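Local coordinates for Dye type peroxidase A (Streptomyces lividans 1326, PDB 6GZW), which binds haem and, as a dye-decolourising peroxidase, probably couples the reduction of hydrogen peroxide to the oxidation of dyes and related substrates, at residues Met13-His18 with Ala364-Tyr369; Thr83-Phe88 with Trp127-Ala132; Asn217-Val222 with Val323-Asp328. One frame throughout, in Å; residues are numbered along the deposited sequence.

In the fold
From the N terminus, the loop after helix 6-9 carries Met13-His18, whose partner Ala364-Tyr369 follows the last strand, 350-360; contact 1 therefore closes nearly the whole chain into one loop. Nested inside it, contact 2 pairs strands 83-89 and 126-132 of the N-terminal half. Contact 3, also nested inside contact 1, opens after contact 2 has closed and joins strands 219-228 and 316-326 of the C-terminal half, on the haem side. Contacts 2 and 3 belong to one antiparallel sheet and touch through side chains, Trp127 packing on Val221 and Trp325, and Gln129 on Val323. Contact 1 meets contact 3 where His18 ND1 probably hydrogen-bonds Asn217 O.

Contact 1 (Met13-His18 with Ala364-Tyr369); sequences MFHGKH and AAEGEY
A type II beta turn from Ala365 to Glu368, just past 350-360, the last strand along the chain, receives the irregular loop that follows helix 6-9. The turn is closed by Glu368 N on Ala365 O, and the Glu368 carboxylate folds back to take the N-H of Ala365 on OE1. One direct hydrogen bond joins the segments: Gly16 N to Ala364 O at 3.3 Å, with the donor lying above the carbonyl plane. Alongside it, water 1 donates to Phe14 O and accepts from Ala364 N. His15 is the main side chain between the two segments. With CG anti to its carbonyl carbon (chi1 -71°), the imidazole is clasped between Glu366 CA over one face, 3.9 Å from the ring centroid, and Phe14 CD2 over the other. Its CD2 corner approaches Ala364 O to 3.1 Å near the ring plane. At the far end His15 CE1 lies 3.1 Å from Glu366 OE1, the carboxylate turned 62° from the ring, while that same oxygen accepts from Gly367 N through its anti lone pair. His15 NE2 is 2.4 Å from water 2, a very short separation, and this water donates to Glu368 O. Phe14 also makes an apolar contact of its own, CZ lying 3.9 Å from Ala364 CB. An alanine in place of His15 would probably lose both the ring clasp and the water link to Glu368, loosening the turn against the loop. The nearby Glu366 carboxylate and the carbonyl oxygens of Ala364 and Ala365 would probably favour the protonated, positively charged imidazole.

Contact 2 (Thr83-Phe88 with Trp127-Ala132); sequences TVTFGF and WVQIGA
Backbone hydrogen bonding comes first: Thr83-Phe88 and Trp127-Ala132 run antiparallel, 166° apart, as the second and third strands of the ferredoxin-like N-terminal half. Thr83 with Gly131, Thr85 with Gln129 and Gly87 with Trp127 are hydrogen-bonded pairs, each with two N-H to O bonds. Thr83 N to Gly131 O is the shortest at 2.8 Å; five of the six lie in the carbonyl plane, whereas Trp127 N reaches Gly87 O from above it. In the non-hydrogen-bonded pairs CA-H groups face carbonyls, the nearest being Val128 CA to Thr85 O at 3.2 Å.

Apolar contacts line the face carrying Val84, Phe86, Val128 and Ile130. Val128 sits beside both Val84 and Phe86: CG1, anti to the backbone N, meets Val84 CG1 at 3.6 Å and also borders the Phe86 ring, while CG2 lies 3.9 Å from Phe86 CD1. Val84, Phe86 and Val128 also pack on helix 43-61.

Polar contacts gather on the other face around a water. Water 3 donates to Thr85 OG1 at 2.7 Å and to Gln129 O at 2.8 Å, and is also hydrogen-bonded to Thr83 OG1, 2.7 Å away. The hydroxyls have further partners, Thr83 OG1 with Gln27 and Thr85 OG1 with Pro20 O. On this face Trp127, its CG anti to the backbone N, lays its indole back across Gln129 N, while Gly87, lacking a side chain, puts nothing beside Trp127 CE3 there; the indole stacks with Phe358 and touches Trp325.

The chemistry thus differs by face: hydrocarbon toward the helix, and on the reverse a water with three bonds here that, together with Gln27 and Pro20 O, satisfies the buried threonine hydroxyls beside a large aromatic.

Contact 3 (Asn217-Val222 with Val323-Asp328); sequences NGSYVV and VCWQAD
Strands 219-222 and 323-326 run antiparallel at 154°, their axes 4.8 Å apart, and belong to the C-terminal ferredoxin-like half. Tyr220 with Gln326 and Val222 with Cys324 form hydrogen-bonded pairs; Val221 and Trp325 make the non-hydrogen-bonded pair between them. Tyr220 N meets Gln326 O at 2.9 Å, nearly along the C=O axis.

Val221 sits over one face of Trp325: its CB is 3.8 Å from the centroid of the six-membered ring, 15° off the normal, a CH-pi contact. Val221 CG2, anti to the backbone N, is pressed to 3.4 Å from Val323 CG1, tight for two methyls. Ser219 OG meets the indole at its edge, 3.7 Å from Trp325 CE3, and is hydrogen-bonded to Ile199 O. On the other face Gln326, bent at chi2 (-103°), curls back so that NE2 gives Tyr220 O a second bond of 2.9 Å from above the carbonyl plane, while OE1 accepts from Phe333 N. Cys324 SG touches Val222 CB at 3.8 Å, and the Cys324 side chain lies about 6 Å from the haem.

With both ends of its amide bonded, Gln326 ties this pair to helix 333-343, and the Tyr220 carbonyl is probably polarised by its two donors.

Contact 1 (Met13-His18 with Ala364-Tyr369)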
ATOM      1  N   MET A  13      19.101 -10.026  -7.844  1.00 19.30           N
ATOM      2  CA  MET A  13      20.214  -9.606  -8.681  1.00 19.85           C
ATOM      3  C   MET A  13      19.785  -8.574  -9.706  1.00 18.35           C
ATOM      4  O   MET A  13      18.769  -8.743 -10.390  1.00 18.13           O
ATOM      5  CB  MET A  13      20.838 -10.803  -9.394  1.00 23.71           C
ATOM      6  CG  MET A  13      21.611 -11.734  -8.471  1.00 26.13           C
ATOM      7  SD  MET A  13      22.476 -13.035  -9.399  1.00 34.20           S
ATOM      8  CE  MET A  13      23.745 -12.114 -10.276  1.00 34.11           C
ATOM      9  N   PHE A  14      20.583  -7.510  -9.834  1.00 17.01           N
ATOM     10  CA  PHE A  14      20.378  -6.495 -10.840  1.00 17.02           C
ATOM     11  C   PHE A  14      21.052  -6.914 -12.137  1.00 17.95           C
ATOM     12  O   PHE A  14      20.437  -6.893 -13.213  1.00 17.22           O
ATOM     13  CB  PHE A  14      20.964  -5.131 -10.387  1.00 17.31           C
ATOM     14  CG  PHE A  14      20.977  -4.099 -11.466  1.00 16.79           C
ATOM     15  CD1 PHE A  14      19.789  -3.630 -12.025  1.00 16.55           C
ATOM     16  CD2 PHE A  14      22.200  -3.594 -11.970  1.00 17.10           C
ATOM     17  CE1 PHE A  14      19.801  -2.692 -13.053  1.00 16.92           C
ATOM     18  CE2 PHE A  14      22.205  -2.650 -12.989  1.00 15.89           C
ATOM     19  CZ  PHE A  14      21.017  -2.197 -13.531  1.00 17.37           C
ATOM     20  N   HIS A  15      22.344  -7.251 -12.039  1.00 19.45           N
ATOM     21  CA  HIS A  15      23.099  -7.638 -13.234  1.00 20.52           C
ATOM     22  C   HIS A  15      22.721  -9.063 -13.646  1.00 20.19           C
ATOM     23  O   HIS A  15      22.577  -9.938 -12.797  1.00 21.29           O
ATOM     24  CB  HIS A  15      24.613  -7.555 -13.013  1.00 21.25           C
ATOM     25  CG  HIS A  15      25.139  -6.162 -12.911  1.00 21.67           C
ATOM     26  ND1 HIS A  15      25.820  -5.710 -11.801  1.00 23.38           N
ATOM     27  CD2 HIS A  15      25.109  -5.124 -13.780  1.00 21.46           C
ATOM     28  CE1 HIS A  15      26.174  -4.453 -11.986  1.00 21.92           C
ATOM     29  NE2 HIS A  15      25.763  -4.075 -13.180  1.00 23.22           N
ATOM     30  N   GLY A  16      22.592  -9.279 -14.952  1.00 20.57           N
ATOM     31  CA  GLY A  16      22.240 -10.600 -15.501  1.00 19.56           C
ATOM     32  C   GLY A  16      21.809 -10.566 -16.967  1.00 18.51           C
ATOM     33  O   GLY A  16      21.696  -9.516 -17.593  1.00 16.60           O
ATOM     34  N   LYS A  17      21.581 -11.750 -17.524  1.00 19.29           N
ATOM     35  CA  LYS A  17      21.115 -11.870 -18.902  1.00 19.18           C
ATOM     36  C   LYS A  17      19.743 -11.181 -19.091  1.00 17.72           C
ATOM     37  O   LYS A  17      19.529 -10.480 -20.078  1.00 16.37           O
ATOM     38  CB  LYS A  17      21.054 -13.352 -19.286  1.00 21.07           C
ATOM     39  CG  LYS A  17      20.565 -13.651 -20.689  1.00 24.00           C
ATOM     40  CD  LYS A  17      20.466 -15.166 -20.849  1.00 25.50           C
ATOM     41  CE  LYS A  17      20.260 -15.601 -22.285  1.00 28.03           C
ATOM     42  NZ  LYS A  17      20.335 -17.097 -22.380  1.00 30.43           N
ATOM     43  N   HIS A  18      18.839 -11.390 -18.137  1.00 17.99           N
ATOM     44  CA  HIS A  18      17.501 -10.788 -18.134  1.00 17.11           C
ATOM     45  C   HIS A  18      17.418  -9.734 -17.035  1.00 16.20           C
ATOM     46  O   HIS A  18      18.098  -9.851 -16.019  1.00 17.83           O
ATOM     47  CB  HIS A  18      16.439 -11.865 -17.871  1.00 17.63           C
ATOM     48  CG  HIS A  18      16.535 -13.037 -18.796  1.00 18.20           C
ATOM     49  ND1 HIS A  18      16.444 -12.904 -20.167  1.00 17.99           N
ATOM     50  CD2 HIS A  18      16.760 -14.350 -18.558  1.00 18.71           C
ATOM     51  CE1 HIS A  18      16.583 -14.095 -20.729  1.00 18.10           C
ATOM     52  NE2 HIS A  18      16.787 -14.985 -19.778  1.00 18.50           N
ATOM     53  N   ALA A 364      21.317  -5.534 -17.615  1.00 18.98           N
ATOM     54  CA  ALA A 364      22.637  -4.893 -17.693  1.00 20.14           C
ATOM     55  C   ALA A 364      23.750  -5.859 -17.284  1.00 21.18           C
ATOM     56  O   ALA A 364      23.699  -6.436 -16.205  1.00 19.96           O
ATOM     57  CB  ALA A 364      22.647  -3.704 -16.760  1.00 20.34           C
ATOM     58  N   ALA A 365      24.763  -6.023 -18.133  1.00 23.71           N
ATOM     59  CA  ALA A 365      25.993  -6.699 -17.706  1.00 26.13           C
ATOM     60  C   ALA A 365      26.747  -5.765 -16.753  1.00 27.21           C
ATOM     61  O   ALA A 365      26.510  -4.545 -16.746  1.00 28.60           O
ATOM     62  CB  ALA A 365      26.871  -7.057 -18.909  1.00 24.79           C
ATOM     63  N   GLU A 366      27.639  -6.335 -15.948  1.00 29.74           N
ATOM     64  CA  GLU A 366      28.597  -5.525 -15.179  1.00 30.89           C
ATOM     65  C   GLU A 366      29.293  -4.504 -16.102  1.00 29.88           C
ATOM     66  O   GLU A 366      29.697  -4.834 -17.209  1.00 30.36           O
ATOM     67  CB  GLU A 366      29.631  -6.413 -14.465  1.00 31.61           C
ATOM     68  CG  GLU A 366      30.543  -5.689 -13.479  0.50 31.69           C
ATOM     69  CD  GLU A 366      29.786  -5.056 -12.323  0.50 31.91           C
ATOM     70  OE1 GLU A 366      29.228  -3.953 -12.501  0.50 31.24           O
ATOM     71  OE2 GLU A 366      29.762  -5.653 -11.232  0.50 32.70           O
ATOM     72  N   GLY A 367      29.372  -3.252 -15.658  1.00 32.06           N
ATOM     73  CA  GLY A 367      29.912  -2.161 -16.476  1.00 32.12           C
ATOM     74  C   GLY A 367      28.995  -1.565 -17.536  1.00 33.32           C
ATOM     75  O   GLY A 367      29.449  -0.765 -18.358  1.00 34.59           O
ATOM     76  N   GLU A 368      27.709  -1.949 -17.538  1.00 30.87           N
ATOM     77  CA  GLU A 368      26.752  -1.450 -18.523  1.00 28.93           C
ATOM     78  C   GLU A 368      25.539  -0.856 -17.835  1.00 22.68           C
ATOM     79  O   GLU A 368      25.314  -1.068 -16.643  1.00 24.97           O
ATOM     80  CB  GLU A 368      26.192  -2.570 -19.400  1.00 31.43           C
ATOM     81  CG  GLU A 368      27.170  -3.401 -20.189  1.00 34.47           C
ATOM     82  CD  GLU A 368      26.441  -4.350 -21.127  1.00 35.62           C
ATOM     83  OE1 GLU A 368      25.314  -4.822 -20.778  1.00 36.44           O
ATOM     84  OE2 GLU A 368      26.976  -4.590 -22.235  1.00 34.15           O
ATOM     85  N   TYR A 369      24.766  -0.143 -18.647  1.00 21.37           N
ATOM     86  CA  TYR A 369      23.435   0.330 -18.270  1.00 19.63           C
ATOM     87  C   TYR A 369      22.347  -0.336 -19.126  1.00 18.87           C
ATOM     88  O   TYR A 369      22.590  -0.800 -20.254  1.00 19.63           O
ATOM     89  CB  TYR A 369      23.339   1.868 -18.332  1.00 18.98           C
ATOM     90  CG  TYR A 369      23.448   2.539 -19.687  1.00 18.83           C
ATOM     91  CD1 TYR A 369      24.695   2.944 -20.204  1.00 18.65           C
ATOM     92  CD2 TYR A 369      22.318   2.841 -20.433  1.00 18.73           C
ATOM     93  CE1 TYR A 369      24.789   3.601 -21.438  1.00 20.24           C
ATOM     94  CE2 TYR A 369      22.398   3.490 -21.665  1.00 19.49           C
ATOM     95  CZ  TYR A 369      23.634   3.880 -22.175  1.00 19.68           C
ATOM     96  OH  TYR A 369      23.692   4.520 -23.405  1.00 20.96           O
TER
HETATM   97  O   HOH W   1      19.353  -5.369 -15.362  1.00 15.67           O
HETATM   98  O   HOH W   2      26.061  -1.854 -14.141  1.00 35.61           O

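Contact 2 (Thr83-Phe88 with Trp127-Ala132)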
ATOM      1  N   THR A  83      13.317  -4.946  -6.661  1.00 11.17           N
ATOM      2  CA  THR A  83      13.670  -4.973  -8.070  1.00 10.98           C
ATOM      3  C   THR A  83      13.196  -3.720  -8.755  1.00 11.47           C
ATOM      4  O   THR A  83      12.182  -3.123  -8.385  1.00 11.47           O
ATOM      5  CB  THR A  83      13.138  -6.199  -8.861  1.00 11.76           C
ATOM      6  OG1 THR A  83      11.693  -6.185  -8.895  1.00 11.26           O
ATOM      7  CG2 THR A  83      13.595  -7.482  -8.221  1.00 11.73           C
ATOM      8  N   VAL A  84      13.964  -3.308  -9.752  1.00 11.25           N
ATOM      9  CA  VAL A  84      13.650  -2.195 -10.637  1.00 10.91           C
ATOM     10  C   VAL A  84      13.842  -2.681 -12.075  1.00 11.22           C
ATOM     11  O   VAL A  84      14.890  -3.241 -12.396  1.00 12.26           O
ATOM     12  CB  VAL A  84      14.566  -0.972 -10.382  1.00 11.38           C
ATOM     13  CG1 VAL A  84      14.033   0.239 -11.140  1.00 12.04           C
ATOM     14  CG2 VAL A  84      14.638  -0.678  -8.899  1.00 11.59           C
ATOM     15  N   THR A  85      12.836  -2.452 -12.906  1.00 11.29           N
ATOM     16  CA  THR A  85      12.794  -2.899 -14.296  1.00 10.58           C
ATOM     17  C   THR A  85      12.393  -1.755 -15.208  1.00 11.20           C
ATOM     18  O   THR A  85      11.501  -0.969 -14.861  1.00 10.92           O
ATOM     19  CB  THR A  85      11.682  -3.958 -14.444  1.00 10.49           C
ATOM     20  OG1 THR A  85      11.763  -4.882 -13.361  1.00 10.92           O
ATOM     21  CG2 THR A  85      11.781  -4.647 -15.761  1.00 10.86           C
ATOM     22  N   PHE A  86      13.016  -1.673 -16.383  1.00 11.51           N
ATOM     23  CA  PHE A  86      12.857  -0.548 -17.290  1.00 12.01           C
ATOM     24  C   PHE A  86      12.347  -0.961 -18.667  1.00 12.73           C
ATOM     25  O   PHE A  86      12.873  -1.937 -19.248  1.00 13.02           O
ATOM     26  CB  PHE A  86      14.215   0.148 -17.480  1.00 12.01           C
ATOM     27  CG  PHE A  86      14.879   0.594 -16.186  1.00 12.39           C
ATOM     28  CD1 PHE A  86      14.478   1.779 -15.545  1.00 12.62           C
ATOM     29  CD2 PHE A  86      15.858  -0.188 -15.569  1.00 12.39           C
ATOM     30  CE1 PHE A  86      15.054   2.179 -14.372  1.00 12.78           C
ATOM     31  CE2 PHE A  86      16.443   0.212 -14.365  1.00 12.50           C
ATOM     32  CZ  PHE A  86      16.033   1.405 -13.765  1.00 13.06           C
ATOM     33  N   GLY A  87      11.423  -0.176 -19.239  1.00 13.18           N
ATOM     34  CA  GLY A  87      10.950  -0.399 -20.611  1.00 13.50           C
ATOM     35  C   GLY A  87      10.766   0.875 -21.413  1.00 14.22           C
ATOM     36  O   GLY A  87      10.750   1.978 -20.855  1.00 14.19           O
ATOM     37  N   PHE A  88      10.633   0.702 -22.731  1.00 13.60           N
ATOM     38  CA  PHE A  88      10.437   1.773 -23.695  1.00 13.97           C
ATOM     39  C   PHE A  88       9.117   1.576 -24.441  1.00 13.96           C
ATOM     40  O   PHE A  88       8.830   0.456 -24.912  1.00 13.89           O
ATOM     41  CB  PHE A  88      11.587   1.796 -24.726  1.00 14.45           C
ATOM     42  CG  PHE A  88      12.938   1.909 -24.116  1.00 14.10           C
ATOM     43  CD1 PHE A  88      13.583   0.789 -23.606  1.00 14.78           C
ATOM     44  CD2 PHE A  88      13.552   3.145 -23.989  1.00 14.44           C
ATOM     45  CE1 PHE A  88      14.822   0.884 -22.998  1.00 15.11           C
ATOM     46  CE2 PHE A  88      14.783   3.249 -23.387  1.00 14.94           C
ATOM     47  CZ  PHE A  88      15.426   2.129 -22.889  1.00 14.76           C
ATOM     48  N   TRP A 127       8.807   3.291 -19.097  1.00 12.91           N
ATOM     49  CA  TRP A 127       8.106   2.637 -17.977  1.00 12.15           C
ATOM     50  C   TRP A 127       9.112   2.110 -16.985  1.00 12.12           C
ATOM     51  O   TRP A 127      10.148   1.587 -17.367  1.00 11.94           O
ATOM     52  CB  TRP A 127       7.279   1.499 -18.550  1.00 12.11           C
ATOM     53  CG  TRP A 127       6.511   0.642 -17.585  1.00 11.99           C
ATOM     54  CD1 TRP A 127       5.340   0.954 -16.917  1.00 12.19           C
ATOM     55  CD2 TRP A 127       6.845  -0.697 -17.208  1.00 12.43           C
ATOM     56  NE1 TRP A 127       4.935  -0.126 -16.180  1.00 12.45           N
ATOM     57  CE2 TRP A 127       5.830  -1.152 -16.337  1.00 12.16           C
ATOM     58  CE3 TRP A 127       7.890  -1.575 -17.553  1.00 12.36           C
ATOM     59  CZ2 TRP A 127       5.837  -2.452 -15.787  1.00 12.91           C
ATOM     60  CZ3 TRP A 127       7.911  -2.867 -16.989  1.00 12.58           C
ATOM     61  CH2 TRP A 127       6.880  -3.300 -16.136  1.00 12.09           C
ATOM     62  N   VAL A 128       8.821   2.269 -15.684  1.00 11.70           N
ATOM     63  CA  VAL A 128       9.612   1.633 -14.648  1.00 11.25           C
ATOM     64  C   VAL A 128       8.697   0.867 -13.716  1.00 12.16           C
ATOM     65  O   VAL A 128       7.642   1.396 -13.307  1.00 10.83           O
ATOM     66  CB  VAL A 128      10.414   2.668 -13.813  1.00 11.64           C
ATOM     67  CG1 VAL A 128      11.366   1.937 -12.874  1.00 11.98           C
ATOM     68  CG2 VAL A 128      11.158   3.618 -14.732  1.00 11.78           C
ATOM     69  N   GLN A 129       9.102  -0.366 -13.388  1.00 11.69           N
ATOM     70  CA  GLN A 129       8.414  -1.189 -12.396  1.00 11.75           C
ATOM     71  C   GLN A 129       9.293  -1.336 -11.173  1.00 11.34           C
ATOM     72  O   GLN A 129      10.429  -1.816 -11.247  1.00 11.32           O
ATOM     73  CB  GLN A 129       8.105  -2.572 -12.977  1.00 11.78           C
ATOM     74  CG  GLN A 129       7.495  -3.576 -11.990  1.00 12.01           C
ATOM     75  CD  GLN A 129       7.369  -4.945 -12.610  1.00 12.92           C
ATOM     76  OE1 GLN A 129       8.384  -5.608 -12.897  1.00 12.87           O
ATOM     77  NE2 GLN A 129       6.146  -5.376 -12.839  1.00 11.97           N
ATOM     78  N   ILE A 130       8.753  -0.938 -10.021  1.00 10.62           N
ATOM     79  CA  ILE A 130       9.449  -1.080  -8.764  1.00 11.29           C
ATOM     80  C   ILE A 130       8.643  -2.014  -7.869  1.00 10.67           C
ATOM     81  O   ILE A 130       7.432  -1.840  -7.739  1.00 10.96           O
ATOM     82  CB  ILE A 130       9.604   0.288  -8.092  1.00 11.75           C
ATOM     83  CG1 ILE A 130      10.545   1.116  -8.969  1.00 12.61           C
ATOM     84  CG2 ILE A 130      10.147   0.146  -6.661  1.00 11.79           C
ATOM     85  CD1 ILE A 130      10.501   2.561  -8.685  1.00 13.40           C
ATOM     86  N   GLY A 131       9.312  -2.986  -7.265  1.00  9.48           N
ATOM     87  CA  GLY A 131       8.718  -3.862  -6.274  1.00 10.11           C
ATOM     88  C   GLY A 131       9.654  -4.274  -5.167  1.00 10.32           C
ATOM     89  O   GLY A 131      10.870  -4.334  -5.365  1.00 10.64           O
ATOM     90  N   ALA A 132       9.093  -4.483  -3.979  1.00 10.22           N
ATOM     91  CA  ALA A 132       9.822  -4.956  -2.825  1.00  9.93           C
ATOM     92  C   ALA A 132       8.859  -5.469  -1.791  1.00 10.55           C
ATOM     93  O   ALA A 132       7.648  -5.212  -1.874  1.00 10.49           O
ATOM     94  CB  ALA A 132      10.689  -3.827  -2.227  1.00  9.85           C
TER
HETATM   95  O   HOH W   3      10.862  -4.583 -10.880  1.00 11.75           O

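Contact 3 (Asn217-Val222 with Val323-Asp328)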
ATOM      1  N   ASN A 217      17.437 -10.993 -25.481  1.00 16.83           N
ATOM      2  CA  ASN A 217      17.143 -11.429 -24.112  1.00 17.08           C
ATOM      3  C   ASN A 217      16.115 -10.548 -23.360  1.00 15.67           C
ATOM      4  O   ASN A 217      15.959 -10.695 -22.157  1.00 15.63           O
ATOM      5  CB  ASN A 217      18.423 -11.572 -23.312  1.00 17.96           C
ATOM      6  CG  ASN A 217      19.450 -12.417 -24.037  1.00 19.97           C
ATOM      7  OD1 ASN A 217      19.116 -13.497 -24.529  1.00 21.54           O
ATOM      8  ND2 ASN A 217      20.685 -11.920 -24.152  1.00 21.17           N
ATOM      9  N   GLY A 218      15.446  -9.662 -24.072  1.00 15.31           N
ATOM     10  CA  GLY A 218      14.389  -8.830 -23.504  1.00 15.11           C
ATOM     11  C   GLY A 218      13.028  -9.490 -23.539  1.00 14.99           C
ATOM     12  O   GLY A 218      12.878 -10.647 -23.961  1.00 15.34           O
ATOM     13  N   SER A 219      12.018  -8.769 -23.072  0.70 14.12           N
ATOM     14  CA  SER A 219      10.630  -9.253 -23.117  0.70 13.55           C
ATOM     15  C   SER A 219       9.709  -8.068 -23.341  0.70 13.63           C
ATOM     16  O   SER A 219      10.112  -6.935 -23.082  0.70 13.76           O
ATOM     17  CB  SER A 219      10.278  -9.978 -21.829  0.70 12.96           C
ATOM     18  OG  SER A 219       9.017 -10.629 -21.933  0.70 12.13           O
ATOM     19  N   TYR A 220       8.493  -8.320 -23.827  1.00 13.51           N
ATOM     20  CA  TYR A 220       7.480  -7.285 -24.024  1.00 13.92           C
ATOM     21  C   TYR A 220       6.489  -7.412 -22.857  1.00 13.47           C
ATOM     22  O   TYR A 220       5.986  -8.496 -22.587  1.00 13.56           O
ATOM     23  CB  TYR A 220       6.776  -7.394 -25.385  1.00 14.35           C
ATOM     24  CG  TYR A 220       7.768  -7.079 -26.469  1.00 15.11           C
ATOM     25  CD1 TYR A 220       8.026  -5.759 -26.830  1.00 16.26           C
ATOM     26  CD2 TYR A 220       8.516  -8.075 -27.049  1.00 16.71           C
ATOM     27  CE1 TYR A 220       9.001  -5.446 -27.756  1.00 16.63           C
ATOM     28  CE2 TYR A 220       9.494  -7.768 -27.995  1.00 15.82           C
ATOM     29  CZ  TYR A 220       9.717  -6.457 -28.336  1.00 15.98           C
ATOM     30  OH  TYR A 220      10.662  -6.104 -29.254  1.00 17.05           O
ATOM     31  N   VAL A 221       6.242  -6.289 -22.184  1.00 12.52           N
ATOM     32  CA  VAL A 221       5.264  -6.227 -21.088  1.00 12.27           C
ATOM     33  C   VAL A 221       3.997  -5.519 -21.571  1.00 11.47           C
ATOM     34  O   VAL A 221       4.066  -4.498 -22.266  1.00 11.12           O
ATOM     35  CB  VAL A 221       5.877  -5.581 -19.823  1.00 12.26           C
ATOM     36  CG1 VAL A 221       6.230  -4.124 -20.015  1.00 13.18           C
ATOM     37  CG2 VAL A 221       4.949  -5.736 -18.614  1.00 12.04           C
ATOM     38  N   VAL A 222       2.845  -6.087 -21.229  1.00 11.73           N
ATOM     39  CA  VAL A 222       1.568  -5.399 -21.355  1.00 11.21           C
ATOM     40  C   VAL A 222       1.049  -5.216 -19.941  1.00 11.71           C
ATOM     41  O   VAL A 222       0.917  -6.199 -19.205  1.00 11.21           O
ATOM     42  CB  VAL A 222       0.563  -6.185 -22.221  1.00 12.14           C
ATOM     43  CG1 VAL A 222      -0.825  -5.542 -22.177  1.00 11.97           C
ATOM     44  CG2 VAL A 222       1.102  -6.287 -23.643  1.00 11.92           C
ATOM     45  N   VAL A 323       0.059  -7.441 -15.211  1.00 10.78           N
ATOM     46  CA  VAL A 323       1.369  -7.225 -15.827  1.00 10.87           C
ATOM     47  C   VAL A 323       1.814  -8.544 -16.415  1.00 11.06           C
ATOM     48  O   VAL A 323       2.086  -9.495 -15.685  1.00 12.47           O
ATOM     49  CB  VAL A 323       2.406  -6.752 -14.796  1.00 10.59           C
ATOM     50  CG1 VAL A 323       3.709  -6.405 -15.496  1.00 10.93           C
ATOM     51  CG2 VAL A 323       1.892  -5.542 -14.051  1.00 10.41           C
ATOM     52  N   CYS A 324       1.844  -8.639 -17.739  1.00 11.17           N
ATOM     53  CA  CYS A 324       2.211  -9.900 -18.387  1.00 11.08           C
ATOM     54  C   CYS A 324       3.405  -9.699 -19.294  1.00 11.34           C
ATOM     55  O   CYS A 324       3.630  -8.602 -19.828  1.00 12.04           O
ATOM     56  CB  CYS A 324       1.057 -10.541 -19.189  1.00 11.26           C
ATOM     57  SG  CYS A 324       0.469  -9.565 -20.590  1.00 12.31           S
ATOM     58  N   TRP A 325       4.116 -10.811 -19.482  1.00 12.18           N
ATOM     59  CA  TRP A 325       5.418 -10.845 -20.118  1.00 12.18           C
ATOM     60  C   TRP A 325       5.382 -11.910 -21.230  1.00 12.73           C
ATOM     61  O   TRP A 325       4.913 -13.012 -20.993  1.00 12.75           O
ATOM     62  CB  TRP A 325       6.459 -11.206 -19.058  1.00 12.15           C
ATOM     63  CG  TRP A 325       6.602 -10.178 -17.963  1.00 12.01           C
ATOM     64  CD1 TRP A 325       6.018 -10.172 -16.718  1.00 12.35           C
ATOM     65  CD2 TRP A 325       7.425  -9.024 -18.028  1.00 11.53           C
ATOM     66  NE1 TRP A 325       6.426  -9.055 -16.015  1.00 11.09           N
ATOM     67  CE2 TRP A 325       7.300  -8.341 -16.803  1.00 11.65           C
ATOM     68  CE3 TRP A 325       8.249  -8.485 -19.024  1.00 11.59           C
ATOM     69  CZ2 TRP A 325       7.972  -7.152 -16.555  1.00 11.87           C
ATOM     70  CZ3 TRP A 325       8.937  -7.310 -18.762  1.00 11.74           C
ATOM     71  CH2 TRP A 325       8.764  -6.648 -17.550  1.00 11.67           C
ATOM     72  N   GLN A 326       5.870 -11.553 -22.422  1.00 12.92           N
ATOM     73  CA  GLN A 326       5.928 -12.469 -23.558  1.00 13.52           C
ATOM     74  C   GLN A 326       7.008 -12.032 -24.545  1.00 14.26           C
ATOM     75  O   GLN A 326       7.389 -10.857 -24.572  1.00 13.48           O
ATOM     76  CB  GLN A 326       4.574 -12.498 -24.273  1.00 13.43           C
ATOM     77  CG  GLN A 326       4.048 -11.138 -24.681  1.00 13.13           C
ATOM     78  CD  GLN A 326       2.957 -10.605 -23.766  1.00 13.66           C
ATOM     79  OE1 GLN A 326       1.813 -11.095 -23.797  1.00 13.80           O
ATOM     80  NE2 GLN A 326       3.285  -9.599 -22.971  1.00 13.46           N
ATOM     81  N   ALA A 327       7.480 -12.962 -25.377  1.00 15.20           N
ATOM     82  CA  ALA A 327       8.464 -12.619 -26.411  1.00 15.23           C
ATOM     83  C   ALA A 327       7.834 -11.799 -27.514  1.00 15.62           C
ATOM     84  O   ALA A 327       8.535 -11.053 -28.181  1.00 15.62           O
ATOM     85  CB  ALA A 327       9.103 -13.880 -27.001  1.00 16.11           C
ATOM     86  N   ASP A 328       6.523 -11.942 -27.722  1.00 15.20           N
ATOM     87  CA  ASP A 328       5.809 -11.238 -28.780  1.00 15.30           C
ATOM     88  C   ASP A 328       4.335 -11.056 -28.369  1.00 15.28           C
ATOM     89  O   ASP A 328       3.639 -12.057 -28.232  1.00 14.63           O
ATOM     90  CB  ASP A 328       5.902 -12.085 -30.077  1.00 15.89           C
ATOM     91  CG  ASP A 328       5.075 -11.540 -31.215  1.00 16.62           C
ATOM     92  OD1 ASP A 328       4.499 -10.438 -31.127  1.00 16.87           O
ATOM     93  OD2 ASP A 328       4.995 -12.237 -32.278  1.00 18.24           O
TER